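PDB 6AE2: Csm3 from Thermoplasma volcanium, which probably binds crRNA as a repeated RAMP subunit of the type III-A CRISPR-Cas Csm effector complex and is thought to cleave target RNA. Local coordinates for residues A[84-87]-A[88-91]; A[187-190]-A[191-194]. All coordinates share one frame; numbering follows the deposited sequence.

Contact 1: A[84-87]-A[88-91]; sequences KGKI and RSLL
Arg-88 opens the second half of this stretch by giving its backbone N to Lys-84 O at 2.9 Å, which sets its CB beside the same oxygen. With CG anti to the backbone N (chi1 -158°) and a bend at chi2, the side chain is carried off the helix and away from residues 84-87; the guanidinium pairs with Glu-92 one turn on and bonds Gly-110 O.

Ser-89 makes two bonds backward. Its N donates to Gly-85 O at 3.0 Å, while OG, held by chi1 of 73° between its own N and carbonyl carbon, donates to Lys-86 O at 2.9 Å. Leu-90 N donates to Lys-86 O as well, and both donors come from the same face of that peptide plane, so one carbonyl is gripped twice. Such i to i-3 capture of a carbonyl by a serine hydroxyl is a familiar trait of serines inside alpha-helices, here in helix 80-93, which follows strand 71-78 of the antiparallel sheet in this RAMP superfamily protein.

Leu-90 CD1 meets the aliphatic part of Lys-86, 3.9 Å from Lys-86 CE, the two side chains crossing at a slant and both lying against helix 190-205; the ammonium beyond makes a cation-pi contact with Tyr-208.

Leu-91 N closes the next turn on Ile-87 O at 3.1 Å. Its CD1 lies 3.9 Å from Ile-87 CG2, the side chains running alongside and pointing the same way, with Ile-87 on Phe-109 and Leu-91 on Val-105 of helix 104-109.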
loop_
_atom_site.group_PDB
_atom_site.type_symbol
_atom_site.label_atom_id
_atom_site.label_comp_id
_atom_site.label_asym_id
_atom_site.label_seq_id
_atom_site.Cartn_x
_atom_site.Cartn_y
_atom_site.Cartn_z
ATOM N N LYS A 84 -5.608 -7.701 12.420
ATOM C CA LYS A 84 -6.423 -8.900 12.577
ATOM C C LYS A 84 -7.749 -8.766 11.838
ATOM O O LYS A 84 -8.190 -9.699 11.155
ATOM C CB LYS A 84 -6.658 -9.177 14.059
ATOM C CG LYS A 84 -7.064 -10.607 14.366
ATOM C CD LYS A 84 -7.489 -10.763 15.814
ATOM C CE LYS A 84 -7.936 -12.185 16.100
ATOM N NZ LYS A 84 -8.472 -12.334 17.479
ATOM N N GLY A 85 -8.398 -7.608 11.963
ATOM C CA GLY A 85 -9.664 -7.407 11.278
ATOM C C GLY A 85 -9.523 -7.429 9.768
ATOM O O GLY A 85 -10.384 -7.960 9.062
ATOM N N LYS A 86 -8.434 -6.860 9.251
ATOM C CA LYS A 86 -8.234 -6.837 7.807
ATOM C C LYS A 86 -7.900 -8.228 7.280
ATOM O O LYS A 86 -8.458 -8.669 6.269
ATOM C CB LYS A 86 -7.136 -5.838 7.438
ATOM C CG LYS A 86 -6.952 -5.653 5.942
ATOM C CD LYS A 86 -8.293 -5.440 5.260
ATOM C CE LYS A 86 -8.138 -5.261 3.762
ATOM N NZ LYS A 86 -8.980 -4.143 3.253
ATOM N N ILE A 87 -6.991 -8.935 7.957
ATOM C CA ILE A 87 -6.633 -10.283 7.523
ATOM C C ILE A 87 -7.847 -11.198 7.585
ATOM O O ILE A 87 -8.079 -12.011 6.680
ATOM C CB ILE A 87 -5.468 -10.832 8.369
ATOM C CG1 ILE A 87 -4.192 -10.026 8.125
ATOM C CG2 ILE A 87 -5.222 -12.302 8.061
ATOM C CD1 ILE A 87 -3.050 -10.423 9.039
ATOM N N ARG A 88 -8.649 -11.072 8.645
ATOM C CA ARG A 88 -9.832 -11.915 8.784
ATOM C C ARG A 88 -10.818 -11.660 7.650
ATOM O O ARG A 88 -11.315 -12.601 7.021
ATOM C CB ARG A 88 -10.497 -11.674 10.138
ATOM C CG ARG A 88 -11.373 -12.827 10.594
ATOM C CD ARG A 88 -12.675 -12.342 11.212
ATOM N NE ARG A 88 -13.576 -13.456 11.497
ATOM C CZ ARG A 88 -13.701 -14.032 12.688
ATOM N NH1 ARG A 88 -12.987 -13.599 13.718
ATOM N NH2 ARG A 88 -14.543 -15.044 12.851
ATOM N N SER A 89 -11.104 -10.384 7.370
ATOM C CA SER A 89 -12.040 -10.055 6.299
ATOM C C SER A 89 -11.546 -10.552 4.948
ATOM O O SER A 89 -12.355 -10.954 4.103
ATOM C CB SER A 89 -12.279 -8.547 6.255
ATOM O OG SER A 89 -11.149 -7.868 5.735
ATOM N N LEU A 90 -10.227 -10.543 4.728
ATOM C CA LEU A 90 -9.685 -11.012 3.457
ATOM C C LEU A 90 -9.863 -12.517 3.298
ATOM O O LEU A 90 -10.160 -13.000 2.198
ATOM C CB LEU A 90 -8.209 -10.635 3.346
ATOM C CG LEU A 90 -7.910 -9.148 3.137
ATOM C CD1 LEU A 90 -6.515 -8.817 3.624
ATOM C CD2 LEU A 90 -8.071 -8.771 1.676
ATOM N N LEU A 91 -9.686 -13.276 4.382
ATOM C CA LEU A 91 -9.881 -14.719 4.300
ATOM C C LEU A 91 -11.352 -15.065 4.116
ATOM O O LEU A 91 -11.687 -16.021 3.408
ATOM C CB LEU A 91 -9.312 -15.398 5.544
ATOM C CG LEU A 91 -7.789 -15.353 5.679
ATOM C CD1 LEU A 91 -7.371 -15.449 7.142
ATOM C CD2 LEU A 91 -7.141 -16.454 4.852
#

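Contact 2: A[187-190]-A[191-194]; sequences GDNE and EEMI
Met-193 and Asp-188 meet on the packed side of this helix start, their side chains crossing at about a right angle. The bend at chi3 (-85°) turns the methionine methyl back, so that CE comes to 3.4 Å from Asp-188 CB and also lies near Asn-189 O. That carbonyl accepts from Met-193 N at 3.0 Å, the first full turn of helix 190-205. Buried Met-193 also packs on Ile-104 and Met-108 of helix 104-109, and Glu-192, likewise buried, lies against Ile-104. The Asp-188 carboxylate turns to Arg-124 in a salt bridge and accepts from Tyr-185 N. The next turn is closed by Ile-194 N on Glu-190 O at 3.0 Å in an almost straight bond. Glu-190 and Ile-194 run side by side, Glu-190 CG 3.7 Å from Ile-194 CD1, and OE1 of the glutamate reaches Tyr-28 OH on strand 26-38.

The solvent side, that of Asn-189 and Glu-191, is looser. Asn-189, exposed at the N-cap, accepts from Glu-192 N through OD1 at 3.3 Å; the donor sits 65° out of the amide plane, which is turned 71° from the Glu-192 carboxylate. Glu-191, exposed, sets off away from residues 187-190 and brings little more than CB toward Asn-189 OD1.

Asn-189 thus supplies both a main-chain and a side-chain acceptor to the first turn. Acidic groups at a helix N-terminus would be expected to interact favourably with the helix dipole, and Arg-124 probably offsets part of the charge of Asp-188.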
loop_
_atom_site.group_PDB
_atom_site.type_symbol
_atom_site.label_atom_id
_atom_site.label_comp_id
_atom_site.label_asym_id
_atom_site.label_seq_id
_atom_site.Cartn_x
_atom_site.Cartn_y
_atom_site.Cartn_z
ATOM N N GLY A 187 -4.631 -31.707 19.833
ATOM C CA GLY A 187 -5.738 -31.836 18.912
ATOM C C GLY A 187 -5.786 -30.765 17.844
ATOM O O GLY A 187 -6.615 -30.858 16.928
ATOM N N ASP A 188 -4.924 -29.756 17.933
ATOM C CA ASP A 188 -4.878 -28.675 16.961
ATOM C C ASP A 188 -3.893 -28.999 15.844
ATOM O O ASP A 188 -2.864 -29.642 16.064
ATOM C CB ASP A 188 -4.473 -27.365 17.636
ATOM C CG ASP A 188 -5.635 -26.671 18.313
ATOM O OD1 ASP A 188 -6.796 -26.976 17.969
ATOM O OD2 ASP A 188 -5.383 -25.816 19.188
ATOM N N ASN A 189 -4.222 -28.541 14.637
ATOM C CA ASN A 189 -3.354 -28.718 13.473
ATOM C C ASN A 189 -2.491 -27.469 13.349
ATOM O O ASN A 189 -2.862 -26.488 12.702
ATOM C CB ASN A 189 -4.177 -28.976 12.217
ATOM C CG ASN A 189 -3.345 -29.540 11.081
ATOM O OD1 ASN A 189 -2.146 -29.284 10.987
ATOM N ND2 ASN A 189 -3.979 -30.327 10.216
ATOM N N GLU A 190 -1.318 -27.509 13.988
ATOM C CA GLU A 190 -0.426 -26.353 14.006
ATOM C C GLU A 190 -0.050 -25.916 12.595
ATOM O O GLU A 190 -0.055 -24.720 12.280
ATOM C CB GLU A 190 0.827 -26.681 14.819
ATOM C CG GLU A 190 1.876 -25.582 14.821
ATOM C CD GLU A 190 3.270 -26.107 15.108
ATOM O OE1 GLU A 190 3.490 -26.643 16.212
ATOM O OE2 GLU A 190 4.146 -25.980 14.225
ATOM N N GLU A 191 0.273 -26.880 11.728
ATOM C CA GLU A 191 0.714 -26.543 10.379
ATOM C C GLU A 191 -0.394 -25.853 9.590
ATOM O O GLU A 191 -0.129 -24.929 8.810
ATOM C CB GLU A 191 1.188 -27.804 9.656
ATOM C CG GLU A 191 1.308 -27.659 8.148
ATOM C CD GLU A 191 1.969 -28.857 7.499
ATOM O OE1 GLU A 191 1.533 -29.259 6.399
ATOM O OE2 GLU A 191 2.928 -29.397 8.091
ATOM N N GLU A 192 -1.645 -26.278 9.784
ATOM C CA GLU A 192 -2.755 -25.641 9.082
ATOM C C GLU A 192 -3.008 -24.232 9.606
ATOM O O GLU A 192 -3.349 -23.328 8.832
ATOM C CB GLU A 192 -4.017 -26.495 9.208
ATOM C CG GLU A 192 -4.090 -27.652 8.225
ATOM C CD GLU A 192 -4.100 -27.192 6.779
ATOM O OE1 GLU A 192 -4.965 -26.366 6.421
ATOM O OE2 GLU A 192 -3.242 -27.661 6.001
ATOM N N MET A 193 -2.846 -24.024 10.914
ATOM C CA MET A 193 -3.091 -22.705 11.490
ATOM C C MET A 193 -2.044 -21.699 11.033
ATOM O O MET A 193 -2.377 -20.566 10.661
ATOM C CB MET A 193 -3.120 -22.795 13.014
ATOM C CG MET A 193 -4.298 -23.573 13.566
ATOM S SD MET A 193 -4.383 -23.422 15.353
ATOM C CE MET A 193 -3.259 -24.735 15.793
ATOM N N ILE A 194 -0.767 -22.088 11.066
ATOM C CA ILE A 194 0.285 -21.227 10.532
ATOM C C ILE A 194 0.005 -20.906 9.070
ATOM O O ILE A 194 0.096 -19.750 8.640
ATOM C CB ILE A 194 1.664 -21.886 10.710
ATOM C CG1 ILE A 194 2.077 -21.887 12.183
ATOM C CG2 ILE A 194 2.709 -21.184 9.852
ATOM C CD1 ILE A 194 3.060 -22.984 12.531
#

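Contact 1 lies in the middle of helix 80-93 and contact 2 at the start of helix 190-205. Their centres are 18 Å apart and their nearest atoms about 8 Å, so they do not touch. Helix 104-109 bridges them: Val-105 and Phe-109 meet side chains of contact 1, and Ile-104 and Met-108 those of contact 2. Farther along, helix 190-205 itself reaches contact 1, where Leu-203 and Leu-204 pack on Leu-90. Contact 2 also touches strand 26-38 of the six-stranded antiparallel sheet. Contact 1 is nearer the middle of the chain, about 11 Å from its centre against 21 Å, each measured from contact centre.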